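Local coordinates for protein dUTPase (Streptococcus mutans, PDB 3H6X) that probably hydrolyses dUTP to dUMP and diphosphate, as a trimeric, jelly-roll member of the dUTPase family, at residues E8-T11 with D12-D15. Sequence-based numbering, arbitrary orientation.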
# COMPACT_ATOMS: atom_id res chain seq x y z
N GLU B 8 -0.47 -20.34 10.36
CA GLU B 8 -0.61 -21.79 10.42
C GLU B 8 -0.82 -22.30 9.01
O GLU B 8 -1.38 -21.60 8.17
CB GLU B 8 -1.81 -22.18 11.28
CG GLU B 8 -1.60 -21.90 12.78
CD GLU B 8 -2.87 -22.07 13.58
OE1 GLU B 8 -3.96 -22.16 12.98
OE2 GLU B 8 -2.76 -22.11 14.83
N LEU B 9 -0.35 -23.51 8.72
CA LEU B 9 -0.70 -24.14 7.46
C LEU B 9 -2.20 -24.43 7.40
O LEU B 9 -2.80 -24.85 8.40
CB LEU B 9 0.03 -25.48 7.32
CG LEU B 9 1.55 -25.41 7.18
CD1 LEU B 9 2.15 -26.81 7.12
CD2 LEU B 9 1.92 -24.62 5.93
N ILE B 10 -2.80 -24.22 6.24
CA ILE B 10 -4.19 -24.66 6.07
C ILE B 10 -4.17 -26.18 5.94
O ILE B 10 -3.12 -26.77 5.70
CB ILE B 10 -4.87 -24.02 4.84
CG1 ILE B 10 -4.14 -24.41 3.55
CG2 ILE B 10 -4.92 -22.51 5.00
CD1 ILE B 10 -4.86 -23.99 2.28
N THR B 11 -5.32 -26.83 6.11
CA THR B 11 -5.33 -28.28 6.10
C THR B 11 -4.84 -28.88 4.77
O THR B 11 -4.33 -29.99 4.76
CB THR B 11 -6.68 -28.84 6.58
OG1 THR B 11 -7.72 -28.29 5.79
CG2 THR B 11 -6.92 -28.47 8.03
N ASP B 12 -4.96 -28.14 3.67
CA ASP B 12 -4.60 -28.64 2.35
C ASP B 12 -3.09 -28.75 2.12
O ASP B 12 -2.66 -29.35 1.13
CB ASP B 12 -5.18 -27.76 1.24
CG ASP B 12 -6.65 -28.04 0.97
OD1 ASP B 12 -7.16 -29.09 1.44
OD2 ASP B 12 -7.27 -27.20 0.28
N TYR B 13 -2.30 -28.16 3.00
CA TYR B 13 -0.84 -28.16 2.84
C TYR B 13 -0.16 -28.61 4.12
O TYR B 13 -0.62 -28.32 5.24
CB TYR B 13 -0.33 -26.78 2.40
CG TYR B 13 -0.77 -26.39 1.02
CD1 TYR B 13 -0.04 -26.79 -0.12
CD2 TYR B 13 -1.93 -25.65 0.82
CE1 TYR B 13 -0.47 -26.45 -1.38
CE2 TYR B 13 -2.35 -25.31 -0.45
CZ TYR B 13 -1.62 -25.70 -1.54
OH TYR B 13 -2.05 -25.36 -2.80
N THR B 14 0.96 -29.32 3.97
CA THR B 14 1.67 -29.84 5.12
C THR B 14 3.16 -29.47 5.13
O THR B 14 3.85 -29.79 6.10
CB THR B 14 1.57 -31.37 5.23
OG1 THR B 14 2.09 -31.99 4.05
CG2 THR B 14 0.12 -31.78 5.44
N ASP B 15 3.65 -28.79 4.10
CA ASP B 15 5.07 -28.43 4.02
C ASP B 15 5.37 -27.26 4.94
O ASP B 15 4.98 -26.12 4.66
CB ASP B 15 5.46 -28.08 2.58
CG ASP B 15 6.95 -27.84 2.42
OD1 ASP B 15 7.67 -27.81 3.45
OD2 ASP B 15 7.41 -27.68 1.26
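Ile10 and Tyr13 are joined at the two ends of a type I beta turn that swings the chain round just after strand 6-9. One hydrogen bond closes the turn: Tyr13 N reaches Ile10 O at 3.1 Å, nearly straight at the hydrogen (167°), with the donor standing well above the carbonyl plane.

The same two residues also meet through their side chains, which run side by side. Ile10 CG1 sits between its own backbone N and carbonyl carbon (chi1 61°), and its arm extends along the rim of the Tyr13 ring. Ile10 CD1 comes within 3.7 Å of Tyr13 CD2, so the phenol is touched at its edge. At the base of the neighbouring side chain, Ile10 CD1 also lies 3.9 Å from Asp12 CB.

Leu9, the last residue of the strand, packs on backbone instead. Leu9 CB rests 3.6 Å from Tyr13 O. Beyond the branch, Leu9 CD1 meets Thr14 C at 3.5 Å. The other methyl, Leu9 CD2, lies 3.6 Å from Asp15 O. Leu9 thus packs against the backbone just past the turn, its two methyls on successive peptides, and it also touches Val52 of the paired strand 52-55.

Two polar ends have partners outside the loop: Thr11 OG1 hydrogen-bonds Glu96 OE1, and Asp15 OD1 accepts from Asn17 N.

Besides the one backbone bond, contacts across this surface turn are mainly van der Waals, made by Leu9 and Ile10, and probably help hold it; Ile10 also pairs through its backbone with Gly51, just before strand 52-55, anchoring the turn to the two-stranded antiparallel sheet.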